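Local coordinates for D-alanyl-lipoteichoic acid synthetase (Streptococcus pneumoniae, PDB 3BMA), which probably takes part in the D-alanylation of lipoteichoic acid during cell-wall biogenesis, as a membrane-associated member of the DltD family, at residues C[26-31]-C[124-129]; C[227-232]-C[353-358]; C[268-273]-C[314-319]; C[289-294]-C[373-378]. The protein carries 1 engineered substitution. One frame throughout, in Å; residues are numbered along the deposited sequence. Where two conformers were deposited one is given.

Interaction 1 of 4, residues C[26-31]-C[124-129]; sequences FKERSQ and YFNGDQ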
loop_
_atom_site.group_PDB
_atom_site.type_symbol
_atom_site.label_atom_id
_atom_site.label_comp_id
_atom_site.label_asym_id
_atom_site.label_seq_id
_atom_site.Cartn_x
_atom_site.Cartn_y
_atom_site.Cartn_z
ATOM N N PHE C 26 -4.225 -29.044 15.591
ATOM C CA PHE C 26 -4.154 -27.956 16.552
ATOM C C PHE C 26 -3.774 -26.596 15.946
ATOM O O PHE C 26 -4.505 -25.623 16.137
ATOM C CB PHE C 26 -3.203 -28.310 17.702
ATOM C CG PHE C 26 -3.165 -27.278 18.793
ATOM C CD1 PHE C 26 -4.145 -27.256 19.774
ATOM C CD2 PHE C 26 -2.152 -26.323 18.838
ATOM C CE1 PHE C 26 -4.119 -26.302 20.779
ATOM C CE2 PHE C 26 -2.122 -25.361 19.840
ATOM C CZ PHE C 26 -3.108 -25.355 20.815
ATOM N N LYS C 27 -2.641 -26.525 15.237
ATOM C CA LYS C 27 -2.108 -25.238 14.765
ATOM C C LYS C 27 -2.782 -24.693 13.498
ATOM O O LYS C 27 -2.864 -23.482 13.308
ATOM C CB LYS C 27 -0.574 -25.270 14.629
ATOM C CG LYS C 27 -0.019 -25.992 13.412
ATOM C CD LYS C 27 1.478 -25.755 13.275
ATOM C CE LYS C 27 1.998 -26.199 11.910
ATOM N NZ LYS C 27 1.892 -27.673 11.687
ATOM N N GLU C 28 -3.262 -25.585 12.638
ATOM C CA GLU C 28 -3.874 -25.162 11.385
ATOM C C GLU C 28 -5.293 -24.645 11.569
ATOM O O GLU C 28 -6.063 -25.155 12.384
ATOM C CB GLU C 28 -3.834 -26.273 10.329
ATOM C CG GLU C 28 -2.818 -26.068 9.200
ATOM C CD GLU C 28 -1.371 -26.200 9.643
ATOM O OE1 GLU C 28 -0.553 -25.339 9.252
ATOM O OE2 GLU C 28 -1.050 -27.162 10.371
ATOM N N ARG C 29 -5.600 -23.613 10.794
ATOM C CA ARG C 29 -6.896 -22.955 10.806
ATOM C C ARG C 29 -7.989 -23.845 10.214
ATOM O O ARG C 29 -9.046 -24.017 10.812
ATOM C CB ARG C 29 -6.793 -21.661 10.001
ATOM C CG ARG C 29 -8.035 -20.816 9.967
ATOM C CD ARG C 29 -7.822 -19.651 9.036
ATOM N NE ARG C 29 -8.620 -18.500 9.434
ATOM C CZ ARG C 29 -8.216 -17.556 10.278
ATOM N NH1 ARG C 29 -9.032 -16.555 10.568
ATOM N NH2 ARG C 29 -7.006 -17.602 10.827
ATOM N N SER C 30 -7.706 -24.404 9.037
ATOM C CA SER C 30 -8.686 -25.130 8.223
ATOM C C SER C 30 -9.504 -26.209 8.924
ATOM O O SER C 30 -10.727 -26.110 8.960
ATOM C CB SER C 30 -8.025 -25.709 6.970
ATOM O OG SER C 30 -8.995 -26.265 6.097
ATOM N N GLN C 31 -8.831 -27.216 9.478
ATOM C CA GLN C 31 -9.497 -28.383 10.067
ATOM C C GLN C 31 -10.379 -28.045 11.269
ATOM O O GLN C 31 -11.502 -28.546 11.370
ATOM C CB GLN C 31 -8.476 -29.463 10.441
ATOM C CG GLN C 31 -7.765 -30.094 9.252
ATOM C CD GLN C 31 -6.708 -31.106 9.667
ATOM O OE1 GLN C 31 -5.509 -30.859 9.531
ATOM N NE2 GLN C 31 -7.149 -32.249 10.179
ATOM N N TYR C 124 3.634 -25.336 17.741
ATOM C CA TYR C 124 2.189 -25.113 17.637
ATOM C C TYR C 124 1.816 -23.668 17.283
ATOM O O TYR C 124 0.645 -23.355 17.067
ATOM C CB TYR C 124 1.469 -25.578 18.915
ATOM C CG TYR C 124 2.007 -26.873 19.509
ATOM C CD1 TYR C 124 2.096 -28.040 18.743
ATOM C CD2 TYR C 124 2.412 -26.932 20.842
ATOM C CE1 TYR C 124 2.597 -29.217 19.283
ATOM C CE2 TYR C 124 2.905 -28.109 21.395
ATOM C CZ TYR C 124 2.999 -29.246 20.610
ATOM O OH TYR C 124 3.488 -30.418 21.150
ATOM N N PHE C 125 2.819 -22.796 17.218
ATOM C CA PHE C 125 2.624 -21.409 16.815
ATOM C C PHE C 125 3.072 -21.237 15.362
ATOM O O PHE C 125 4.249 -21.434 15.040
ATOM C CB PHE C 125 3.408 -20.481 17.747
ATOM C CG PHE C 125 3.170 -19.012 17.506
ATOM C CD1 PHE C 125 2.010 -18.397 17.956
ATOM C CD2 PHE C 125 4.117 -18.242 16.851
ATOM C CE1 PHE C 125 1.789 -17.045 17.743
ATOM C CE2 PHE C 125 3.911 -16.884 16.636
ATOM C CZ PHE C 125 2.743 -16.283 17.082
ATOM N N ASN C 126 2.129 -20.897 14.485
ATOM C CA ASN C 126 2.455 -20.586 13.094
ATOM C C ASN C 126 2.291 -19.095 12.788
ATOM O O ASN C 126 1.904 -18.327 13.668
ATOM C CB ASN C 126 1.653 -21.467 12.114
ATOM C CG ASN C 126 0.146 -21.247 12.193
ATOM O OD1 ASN C 126 -0.338 -20.306 12.822
ATOM N ND2 ASN C 126 -0.604 -22.120 11.530
ATOM N N GLY C 127 2.572 -18.708 11.544
ATOM C CA GLY C 127 2.413 -17.326 11.084
ATOM C C GLY C 127 0.982 -16.843 10.958
ATOM O O GLY C 127 0.717 -15.640 11.014
ATOM N N ASP C 128 0.056 -17.782 10.781
ATOM C CA ASP C 128 -1.370 -17.460 10.739
ATOM C C ASP C 128 -1.859 -17.010 12.115
ATOM O O ASP C 128 -2.715 -16.134 12.205
ATOM C CB ASP C 128 -2.184 -18.652 10.215
ATOM C CG ASP C 128 -3.667 -18.347 10.088
ATOM O OD1 ASP C 128 -4.047 -17.202 9.749
ATOM O OD2 ASP C 128 -4.462 -19.269 10.332
ATOM N N GLN C 129 -1.292 -17.591 13.176
ATOM C CA GLN C 129 -1.587 -17.183 14.555
ATOM C C GLN C 129 -1.006 -15.815 14.897
ATOM O O GLN C 129 -1.623 -15.052 15.640
ATOM C CB GLN C 129 -1.063 -18.214 15.549
ATOM C CG GLN C 129 -1.946 -19.438 15.686
ATOM C CD GLN C 129 -1.282 -20.556 16.450
ATOM O OE1 GLN C 129 -0.550 -20.315 17.409
ATOM N NE2 GLN C 129 -1.537 -21.795 16.032
HETATM O O HOH W 1 -3.374 -21.846 9.774
#
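Helix 23-27 gives out at Glu-28 while 124-129 turns into helix 127-136, and the backbones come closest at Lys-27 and Tyr-124, whose CA atoms lie 5.2 Å apart. There Lys-27 CB sits 3.3 Å from Tyr-124 O. Asn-126 is the N-cap of helix 127-136: CG sits in the crowded position between backbone N and carbonyl carbon (chi1 63°), which lets OD1 accept from Gln-129 N at 2.9 Å. Gln-129 NE2 holds the turn before the helix, donating to Tyr-124 O at 2.9 Å, in the carbonyl plane, and reaches Lys-27 O only weakly. Further along, Arg-29 reaches out with CG anti to N and sets NH2 in a salt bridge to Asp-128 OD2, 3.1 Å away. OD2 uses its syn lone pair and lies in the guanidinium plane, although the two groups are turned 53° apart. A water accepts from Arg-29 N and Asn-126 ND2 and donates to Asp-128 OD2, bridging the segments. On the apolar side, Tyr-124 CB meets Phe-26 CD2 at 3.7 Å. Gln-92 also bonds Asp-128 OD2 and Lys-27 O; Phe-26 packs on strand 72-76, Gln-129 on helix 83-90, and Asp-128 on helix 174-194.

Interaction 2 of 4, residues C[227-232]-C[353-358]; sequences DVVKAD and GWLGWL
Val-229, Trp-354 and Leu-355 bury the most surface here, and Val-229 stands at the centre. Its CB points from helix 222-235 at 353-358, and CG1, anti to the backbone N (chi1 175°), is the branch that does the touching. That methyl presses on the Trp-354 backbone, 3.6 Å from C, lies near the plane of the indole at its edge, and meets Leu-355 CD1 at 3.8 Å. Trp-354 has CG anti to its carbonyl carbon, so the indole swings toward the last turn of 227-232. There NE1 donates to Asp-232 OD2 at 3.2 Å, with an N-H...O angle of 146°. The oxygen lies in the ring plane, but the donor comes from above the carboxylate, whose plane stands 79° from the ring. Leu-355 CD2 lies 4.0 Å from Lys-230 CD, the two chains crossing obliquely. Helix 222-235 thus packs on the turn leading into helix 355-369, one indole N-H to carboxylate bond flanking an apolar contact. Trp-354 is held again by its backbone N, bonded to Asp-56 OD1, and its ring makes a cation-pi contact with Lys-347. Leu-355 and Leu-358 carry the packing on to Glu-226, and Leu-358 also touches Ile-225, both earlier in helix 222-235.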
loop_
_atom_site.group_PDB
_atom_site.type_symbol
_atom_site.label_atom_id
_atom_site.label_comp_id
_atom_site.label_asym_id
_atom_site.label_seq_id
_atom_site.Cartn_x
_atom_site.Cartn_y
_atom_site.Cartn_z
ATOM N N ASP C 227 -17.338 -51.592 34.488
ATOM C CA ASP C 227 -16.975 -53.017 34.462
ATOM C C ASP C 227 -16.008 -53.368 33.325
ATOM O O ASP C 227 -15.058 -54.126 33.527
ATOM C CB ASP C 227 -18.229 -53.900 34.361
ATOM C CG ASP C 227 -19.171 -53.737 35.549
ATOM O OD1 ASP C 227 -18.769 -53.157 36.585
ATOM O OD2 ASP C 227 -20.326 -54.201 35.441
ATOM N N VAL C 228 -16.256 -52.810 32.141
ATOM C CA VAL C 228 -15.423 -53.063 30.961
ATOM C C VAL C 228 -14.086 -52.315 31.057
ATOM O O VAL C 228 -13.042 -52.821 30.636
ATOM C CB VAL C 228 -16.158 -52.675 29.645
ATOM C CG1 VAL C 228 -15.491 -53.327 28.438
ATOM C CG2 VAL C 228 -17.623 -53.081 29.704
ATOM N N VAL C 229 -14.130 -51.116 31.629
ATOM C CA VAL C 229 -12.952 -50.261 31.755
ATOM C C VAL C 229 -12.046 -50.709 32.924
ATOM O O VAL C 229 -10.820 -50.558 32.858
ATOM C CB VAL C 229 -13.365 -48.757 31.828
ATOM C CG1 VAL C 229 -12.188 -47.867 32.074
ATOM C CG2 VAL C 229 -14.032 -48.333 30.527
ATOM N N LYS C 230 -12.655 -51.282 33.966
ATOM C CA LYS C 230 -11.936 -51.865 35.113
ATOM C C LYS C 230 -11.055 -53.035 34.684
ATOM O O LYS C 230 -9.924 -53.164 35.148
ATOM C CB LYS C 230 -12.928 -52.363 36.171
ATOM C CG LYS C 230 -12.376 -52.564 37.577
ATOM C CD LYS C 230 -12.747 -51.395 38.478
ATOM C CE LYS C 230 -13.068 -51.851 39.897
ATOM N NZ LYS C 230 -11.864 -52.282 40.657
ATOM N N ALA C 231 -11.591 -53.879 33.800
ATOM C CA ALA C 231 -10.910 -55.087 33.328
ATOM C C ALA C 231 -9.757 -54.774 32.381
ATOM O O ALA C 231 -8.765 -55.505 32.341
ATOM C CB ALA C 231 -11.905 -56.034 32.663
ATOM N N ASP C 232 -9.904 -53.692 31.619
ATOM C CA ASP C 232 -8.861 -53.197 30.725
ATOM C C ASP C 232 -7.699 -52.620 31.535
ATOM O O ASP C 232 -6.533 -52.836 31.206
ATOM C CB ASP C 232 -9.444 -52.134 29.781
ATOM C CG ASP C 232 -8.430 -51.614 28.767
ATOM O OD1 ASP C 232 -7.675 -52.428 28.191
ATOM O OD2 ASP C 232 -8.402 -50.384 28.534
ATOM N N GLY C 353 -7.301 -40.968 32.976
ATOM C CA GLY C 353 -7.533 -42.124 32.132
ATOM C C GLY C 353 -8.455 -43.106 32.815
ATOM O O GLY C 353 -8.702 -43.004 34.023
ATOM N N TRP C 354 -8.957 -44.048 32.021
ATOM C CA TRP C 354 -9.793 -45.159 32.478
ATOM C C TRP C 354 -11.020 -44.729 33.289
ATOM O O TRP C 354 -11.949 -44.139 32.740
ATOM C CB TRP C 354 -8.954 -46.216 33.221
ATOM C CG TRP C 354 -8.023 -47.015 32.336
ATOM C CD1 TRP C 354 -8.357 -47.723 31.214
ATOM C CD2 TRP C 354 -6.614 -47.212 32.526
ATOM N NE1 TRP C 354 -7.244 -48.336 30.687
ATOM C CE2 TRP C 354 -6.160 -48.040 31.473
ATOM C CE3 TRP C 354 -5.689 -46.765 33.485
ATOM C CZ2 TRP C 354 -4.824 -48.429 31.346
ATOM C CZ3 TRP C 354 -4.359 -47.153 33.359
ATOM C CH2 TRP C 354 -3.941 -47.980 32.295
ATOM N N LEU C 355 -11.016 -45.019 34.588
ATOM C CA LEU C 355 -12.127 -44.659 35.474
ATOM C C LEU C 355 -12.184 -43.155 35.743
ATOM O O LEU C 355 -13.244 -42.618 36.062
ATOM C CB LEU C 355 -12.055 -45.450 36.791
ATOM C CG LEU C 355 -12.884 -46.732 36.975
ATOM C CD1 LEU C 355 -12.710 -47.748 35.850
ATOM C CD2 LEU C 355 -12.565 -47.377 38.321
ATOM N N GLY C 356 -11.044 -42.482 35.592
ATOM C CA GLY C 356 -10.967 -41.023 35.708
ATOM C C GLY C 356 -11.701 -40.289 34.600
ATOM O O GLY C 356 -12.142 -39.158 34.789
ATOM N N TRP C 357 -11.826 -40.937 33.442
ATOM C CA TRP C 357 -12.631 -40.420 32.340
ATOM C C TRP C 357 -14.125 -40.473 32.640
ATOM O O TRP C 357 -14.900 -39.661 32.124
ATOM C CB TRP C 357 -12.361 -41.197 31.053
ATOM C CG TRP C 357 -11.122 -40.804 30.267
ATOM C CD1 TRP C 357 -10.236 -41.660 29.682
ATOM C CD2 TRP C 357 -10.652 -39.475 29.961
ATOM N NE1 TRP C 357 -9.245 -40.959 29.042
ATOM C CE2 TRP C 357 -9.473 -39.618 29.197
ATOM C CE3 TRP C 357 -11.107 -38.183 30.262
ATOM C CZ2 TRP C 357 -8.743 -38.521 28.732
ATOM C CZ3 TRP C 357 -10.379 -37.092 29.797
ATOM C CH2 TRP C 357 -9.212 -37.270 29.040
ATOM N N LEU C 358 -14.523 -41.442 33.463
ATOM C CA LEU C 358 -15.923 -41.629 33.829
ATOM C C LEU C 358 -16.392 -40.577 34.820
ATOM O O LEU C 358 -17.540 -40.128 34.755
ATOM C CB LEU C 358 -16.151 -43.035 34.378
ATOM C CG LEU C 358 -16.094 -44.163 33.345
ATOM C CD1 LEU C 358 -16.246 -45.495 34.035
ATOM C CD2 LEU C 358 -17.165 -43.987 32.266
#

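Interaction 3 of 4, residues C[268-273]-C[314-319]; sequences TYLKSP and YQQTVQ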
loop_
_atom_site.group_PDB
_atom_site.type_symbol
_atom_site.label_atom_id
_atom_site.label_comp_id
_atom_site.label_asym_id
_atom_site.label_seq_id
_atom_site.Cartn_x
_atom_site.Cartn_y
_atom_site.Cartn_z
ATOM N N THR C 268 7.410 -26.791 43.891
ATOM C CA THR C 268 6.265 -25.935 44.212
ATOM C C THR C 268 5.631 -25.325 42.954
ATOM O O THR C 268 6.330 -24.874 42.046
ATOM C CB THR C 268 6.620 -24.831 45.257
ATOM O OG1 THR C 268 5.478 -24.003 45.491
ATOM C CG2 THR C 268 7.787 -23.953 44.800
ATOM N N TYR C 269 4.304 -25.323 42.903
ATOM C CA TYR C 269 3.595 -24.775 41.753
ATOM C C TYR C 269 2.899 -23.460 42.072
ATOM O O TYR C 269 2.017 -23.017 41.333
ATOM C CB TYR C 269 2.592 -25.788 41.180
ATOM C CG TYR C 269 3.191 -27.118 40.780
ATOM C CD1 TYR C 269 2.560 -28.314 41.121
ATOM C CD2 TYR C 269 4.386 -27.183 40.058
ATOM C CE1 TYR C 269 3.101 -29.540 40.755
ATOM C CE2 TYR C 269 4.935 -28.404 39.690
ATOM C CZ TYR C 269 4.285 -29.576 40.043
ATOM O OH TYR C 269 4.822 -30.789 39.678
ATOM N N LEU C 270 3.294 -22.840 43.178
ATOM C CA LEU C 270 2.655 -21.613 43.625
ATOM C C LEU C 270 3.154 -20.406 42.853
ATOM O O LEU C 270 2.440 -19.412 42.714
ATOM C CB LEU C 270 2.857 -21.408 45.126
ATOM C CG LEU C 270 1.946 -22.196 46.075
ATOM C CD1 LEU C 270 2.512 -22.201 47.487
ATOM C CD2 LEU C 270 0.521 -21.645 46.057
ATOM N N LYS C 271 4.382 -20.500 42.352
ATOM C CA LYS C 271 5.007 -19.400 41.629
ATOM C C LYS C 271 5.196 -19.791 40.172
ATOM O O LYS C 271 5.877 -20.773 39.877
ATOM C CB LYS C 271 6.346 -19.023 42.268
ATOM C CG LYS C 271 6.236 -18.480 43.693
ATOM C CD LYS C 271 7.612 -18.152 44.253
ATOM C CE LYS C 271 7.522 -17.258 45.478
ATOM N NZ LYS C 271 8.853 -16.735 45.880
ATOM N N SER C 272 4.577 -19.027 39.271
ATOM C CA SER C 272 4.591 -19.341 37.841
ATOM C C SER C 272 4.166 -18.171 36.959
ATOM O O SER C 272 3.274 -17.405 37.336
ATOM C CB SER C 272 3.658 -20.516 37.547
ATOM O OG SER C 272 3.992 -21.107 36.304
ATOM N N PRO C 273 4.799 -18.038 35.770
ATOM C CA PRO C 273 4.279 -17.149 34.719
ATOM C C PRO C 273 2.989 -17.681 34.069
ATOM O O PRO C 273 2.273 -16.921 33.416
ATOM C CB PRO C 273 5.427 -17.104 33.702
ATOM C CG PRO C 273 6.163 -18.375 33.904
ATOM C CD PRO C 273 6.069 -18.676 35.367
ATOM N N TYR C 314 0.204 -28.889 46.711
ATOM C CA TYR C 314 -0.651 -29.193 45.559
ATOM C C TYR C 314 -2.084 -28.665 45.679
ATOM O O TYR C 314 -2.666 -28.228 44.688
ATOM C CB TYR C 314 -0.663 -30.698 45.270
ATOM C CG TYR C 314 -1.157 -31.042 43.879
ATOM C CD1 TYR C 314 -2.463 -31.485 43.671
ATOM C CD2 TYR C 314 -0.323 -30.912 42.770
ATOM C CE1 TYR C 314 -2.924 -31.795 42.396
ATOM C CE2 TYR C 314 -0.775 -31.220 41.488
ATOM C CZ TYR C 314 -2.076 -31.666 41.310
ATOM O OH TYR C 314 -2.539 -31.972 40.050
ATOM N N GLN C 315 -2.648 -28.710 46.884
ATOM C CA GLN C 315 -3.988 -28.175 47.111
ATOM C C GLN C 315 -3.963 -26.660 47.300
ATOM O O GLN C 315 -4.965 -25.989 47.064
ATOM C CB GLN C 315 -4.675 -28.862 48.295
ATOM C CG GLN C 315 -4.845 -30.382 48.148
ATOM C CD GLN C 315 -5.669 -30.803 46.930
ATOM O OE1 GLN C 315 -6.645 -30.146 46.556
ATOM N NE2 GLN C 315 -5.280 -31.922 46.318
ATOM N N GLN C 316 -2.813 -26.134 47.714
ATOM C CA GLN C 316 -2.624 -24.694 47.877
ATOM C C GLN C 316 -2.525 -23.974 46.526
ATOM O O GLN C 316 -2.892 -22.800 46.421
ATOM C CB GLN C 316 -1.385 -24.414 48.727
ATOM C CG GLN C 316 -1.384 -23.079 49.448
ATOM C CD GLN C 316 -0.100 -22.830 50.219
ATOM O OE1 GLN C 316 0.354 -21.687 50.332
ATOM N NE2 GLN C 316 0.495 -23.898 50.751
ATOM N N THR C 317 -2.023 -24.678 45.505
ATOM C CA THR C 317 -1.949 -24.157 44.136
ATOM C C THR C 317 -3.298 -24.251 43.430
ATOM O O THR C 317 -3.647 -23.393 42.622
ATOM C CB THR C 317 -0.911 -24.917 43.295
ATOM O OG1 THR C 317 -1.327 -26.278 43.132
ATOM C CG2 THR C 317 0.424 -24.894 43.977
ATOM N N VAL C 318 -4.038 -25.319 43.738
ATOM C CA VAL C 318 -5.409 -25.499 43.238
ATOM C C VAL C 318 -6.310 -24.382 43.783
ATOM O O VAL C 318 -7.110 -23.811 43.045
ATOM C CB VAL C 318 -5.981 -26.902 43.586
ATOM C CG1 VAL C 318 -7.492 -26.968 43.356
ATOM C CG2 VAL C 318 -5.287 -27.977 42.760
ATOM N N GLN C 319 -6.140 -24.058 45.066
ATOM C CA GLN C 319 -6.819 -22.925 45.696
ATOM C C GLN C 319 -6.462 -21.597 45.028
ATOM O O GLN C 319 -7.309 -20.707 44.921
ATOM C CB GLN C 319 -6.485 -22.864 47.190
ATOM C CG GLN C 319 -7.257 -23.850 48.059
ATOM C CD GLN C 319 -6.607 -24.066 49.422
ATOM O OE1 GLN C 319 -6.342 -23.112 50.157
ATOM N NE2 GLN C 319 -6.353 -25.328 49.765
#
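Thr-317 points its methyl from helix 311-326 straight into the loop at Tyr-269 and Leu-270. CG2 is anti to the carbonyl carbon and rests 3.4 Å from Tyr-269 C, with Tyr-269 CB and Leu-270 CG both 3.7 Å from that same CG2 atom; the leucine and threonine side chains cross obliquely there. The hydroxyl takes the crowded position between N and carbonyl carbon (chi1 65°), and OG1 donates back to Tyr-314 O at 2.8 Å, from above the carbonyl plane; this bond inside the helix leaves the methyl to make the contact. Leu-270 crosses Gln-316 at about a right angle: CD1 lies against the end of the glutamine side chain, and CD2 is 3.6 Å from Gln-316 O. The arrangement is a helix packed against the irregular lead-in to another helix, for Ser-272 OG caps Glu-274 N at the start of helix 274-287, the element that precedes strand 291-296 of the parallel sheet. Tyr-269 and Tyr-314 meet edge to edge, each near the plane of the other's ring, with CE1 of Tyr-269 4.2 Å from CD2 of Tyr-314. The Tyr-314 hydroxyl is bonded to Pro-297 O, while Leu-270 O accepts from Lys-320 NZ, just past 314-319 on the same helix.

Interaction 4 of 4, residues C[289-294]-C[373-378]; sequences KVNPIF and PAPTYH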
loop_
_atom_site.group_PDB
_atom_site.type_symbol
_atom_site.label_atom_id
_atom_site.label_comp_id
_atom_site.label_asym_id
_atom_site.label_seq_id
_atom_site.Cartn_x
_atom_site.Cartn_y
_atom_site.Cartn_z
ATOM N N LYS C 289 -17.619 -14.398 25.164
ATOM C CA LYS C 289 -18.763 -14.915 25.929
ATOM C C LYS C 289 -18.853 -16.442 25.899
ATOM O O LYS C 289 -19.942 -16.995 25.716
ATOM C CB LYS C 289 -20.102 -14.299 25.468
ATOM C CG LYS C 289 -20.160 -12.780 25.457
ATOM C CD LYS C 289 -21.578 -12.305 25.192
ATOM C CE LYS C 289 -21.611 -10.831 24.823
ATOM N NZ LYS C 289 -21.040 -10.580 23.464
ATOM N N VAL C 290 -17.718 -17.123 26.058
ATOM C CA VAL C 290 -17.759 -18.589 26.097
ATOM C C VAL C 290 -18.062 -19.074 27.517
ATOM O O VAL C 290 -17.735 -18.397 28.496
ATOM C CB VAL C 290 -16.498 -19.310 25.457
ATOM C CG1 VAL C 290 -15.758 -18.416 24.479
ATOM C CG2 VAL C 290 -15.553 -19.858 26.500
ATOM N N ASN C 291 -18.728 -20.220 27.612
ATOM C CA ASN C 291 -19.048 -20.837 28.894
ATOM C C ASN C 291 -18.207 -22.096 29.070
ATOM O O ASN C 291 -18.593 -23.175 28.626
ATOM C CB ASN C 291 -20.546 -21.152 28.983
ATOM C CG ASN C 291 -20.983 -21.587 30.375
ATOM O OD1 ASN C 291 -20.298 -21.343 31.374
ATOM N ND2 ASN C 291 -22.141 -22.231 30.446
ATOM N N PRO C 292 -17.039 -21.954 29.716
ATOM C CA PRO C 292 -16.109 -23.055 29.882
ATOM C C PRO C 292 -16.374 -23.897 31.123
ATOM O O PRO C 292 -16.823 -23.376 32.150
ATOM C CB PRO C 292 -14.765 -22.339 30.035
ATOM C CG PRO C 292 -15.107 -21.021 30.625
ATOM C CD PRO C 292 -16.528 -20.712 30.324
ATOM N N ILE C 293 -16.112 -25.196 31.016
ATOM C CA ILE C 293 -15.945 -26.022 32.206
ATOM C C ILE C 293 -14.462 -26.359 32.362
ATOM O O ILE C 293 -13.838 -26.892 31.449
ATOM C CB ILE C 293 -16.870 -27.281 32.227
ATOM C CG1 ILE C 293 -16.725 -28.033 33.559
ATOM C CG2 ILE C 293 -16.634 -28.194 31.018
ATOM C CD1 ILE C 293 -17.927 -28.896 33.928
ATOM N N PHE C 294 -13.899 -26.000 33.512
ATOM C CA PHE C 294 -12.489 -26.260 33.800
ATOM C C PHE C 294 -12.274 -27.593 34.509
ATOM O O PHE C 294 -13.057 -27.987 35.378
ATOM C CB PHE C 294 -11.880 -25.112 34.605
ATOM C CG PHE C 294 -11.956 -23.785 33.905
ATOM C CD1 PHE C 294 -11.047 -23.460 32.899
ATOM C CD2 PHE C 294 -12.954 -22.871 34.225
ATOM C CE1 PHE C 294 -11.112 -22.242 32.241
ATOM C CE2 PHE C 294 -13.032 -21.646 33.568
ATOM C CZ PHE C 294 -12.109 -21.332 32.577
ATOM N N PRO C 373 -26.028 -20.234 28.279
ATOM C CA PRO C 373 -25.146 -19.094 27.996
ATOM C C PRO C 373 -24.208 -18.731 29.150
ATOM O O PRO C 373 -24.510 -19.011 30.311
ATOM C CB PRO C 373 -26.127 -17.943 27.735
ATOM C CG PRO C 373 -27.394 -18.358 28.390
ATOM C CD PRO C 373 -27.449 -19.841 28.213
ATOM N N ALA C 374 -23.080 -18.115 28.810
ATOM C CA ALA C 374 -22.088 -17.672 29.783
ATOM C C ALA C 374 -22.632 -16.546 30.664
ATOM O O ALA C 374 -23.376 -15.687 30.180
ATOM C CB ALA C 374 -20.834 -17.209 29.061
ATOM N N PRO C 375 -22.260 -16.539 31.960
ATOM C CA PRO C 375 -22.632 -15.428 32.838
ATOM C C PRO C 375 -21.836 -14.161 32.525
ATOM O O PRO C 375 -21.037 -14.142 31.588
ATOM C CB PRO C 375 -22.251 -15.950 34.225
ATOM C CG PRO C 375 -21.117 -16.857 33.965
ATOM C CD PRO C 375 -21.487 -17.561 32.691
ATOM N N THR C 376 -22.061 -13.110 33.305
ATOM C CA THR C 376 -21.255 -11.901 33.199
ATOM C C THR C 376 -19.995 -12.089 34.041
ATOM O O THR C 376 -20.074 -12.386 35.234
ATOM C CB THR C 376 -22.040 -10.648 33.663
ATOM O OG1 THR C 376 -23.279 -10.565 32.947
ATOM C CG2 THR C 376 -21.232 -9.375 33.415
ATOM N N TYR C 377 -18.835 -11.938 33.409
ATOM C CA TYR C 377 -17.566 -12.060 34.116
ATOM C C TYR C 377 -17.055 -10.691 34.555
ATOM O O TYR C 377 -17.300 -9.686 33.887
ATOM C CB TYR C 377 -16.516 -12.762 33.250
ATOM C CG TYR C 377 -16.940 -14.104 32.681
ATOM C CD1 TYR C 377 -17.156 -15.206 33.507
ATOM C CD2 TYR C 377 -17.107 -14.271 31.309
ATOM C CE1 TYR C 377 -17.542 -16.443 32.972
ATOM C CE2 TYR C 377 -17.484 -15.498 30.767
ATOM C CZ TYR C 377 -17.697 -16.576 31.602
ATOM O OH TYR C 377 -18.075 -17.783 31.062
ATOM N N HIS C 378 -16.350 -10.661 35.680
ATOM C CA HIS C 378 -15.764 -9.430 36.196
ATOM C C HIS C 378 -14.246 -9.579 36.280
ATOM O O HIS C 378 -13.705 -10.046 37.287
ATOM C CB HIS C 378 -16.379 -9.068 37.555
ATOM C CG HIS C 378 -17.848 -8.775 37.494
ATOM N ND1 HIS C 378 -18.805 -9.768 37.455
ATOM C CD2 HIS C 378 -18.522 -7.602 37.456
ATOM C CE1 HIS C 378 -20.005 -9.218 37.397
ATOM N NE2 HIS C 378 -19.861 -7.904 37.399
HETATM O O HOH W 2 -22.130 -18.809 26.113
HETATM O O HOH W 3 -18.668 -19.643 32.947
#
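The tight part gathers round Val-290 O, which takes a hydrogen bond from the Tyr-377 hydroxyl at 2.7 Å, in the carbonyl plane. The ring arrives edge-on with CG anti to its carbonyl carbon (chi1 -53°), and OH also comes within 3.4 Å of Pro-292 CD, tip to tip. A water donating to both Tyr-377 OH and Asn-291 OD1 completes the hydroxyl's bonding; the ring stacks with Phe-330, and Pro-375 O lies over one face, offset toward the rim. Next to it the Ala-374 methyl rests against two carbonyl oxygens, 3.4 Å from Val-290 O and 3.5 Å from Lys-289 O. Strand 291-296 lies between 101-105 and 333-335 in the five-stranded parallel sheet, fitting the SGNH-hydrolase clan of this family, and residues 373-377 run across 289-292 at 97°. Asn-291 lays CB along Ala-374 CA at 3.9 Å, while its ND2 bonds Thr-372 O. On the looser side a water bridges Lys-289 O to Ala-374 N. Pro-373 and Pro-375 are solvent-exposed and touch only loosely, and the exposed Lys-289 packs on Pro-39 of the second subunit.

In the fold
Interaction 3 is the most buried of the four, and methyl packing rather than any bond across it holds loop to helix. Interaction 1 is the most polar, with a salt bridge, a bridging water and an N-cap at the start of helix 127-136. Interaction 2, whose centre lies about 22 Å from the chain centre on the opposite side from interaction 1, joins a helix to the turn leading into another. Interaction 4 alone involves a sheet strand; it combines a hydroxyl-carbonyl bond with two bridging waters, and its loop residues are partly solvent-exposed. Helix 274-287 links 3 and 4; helix 355-369 similarly runs from 2 toward the 373-378 loop. None of the four touches another.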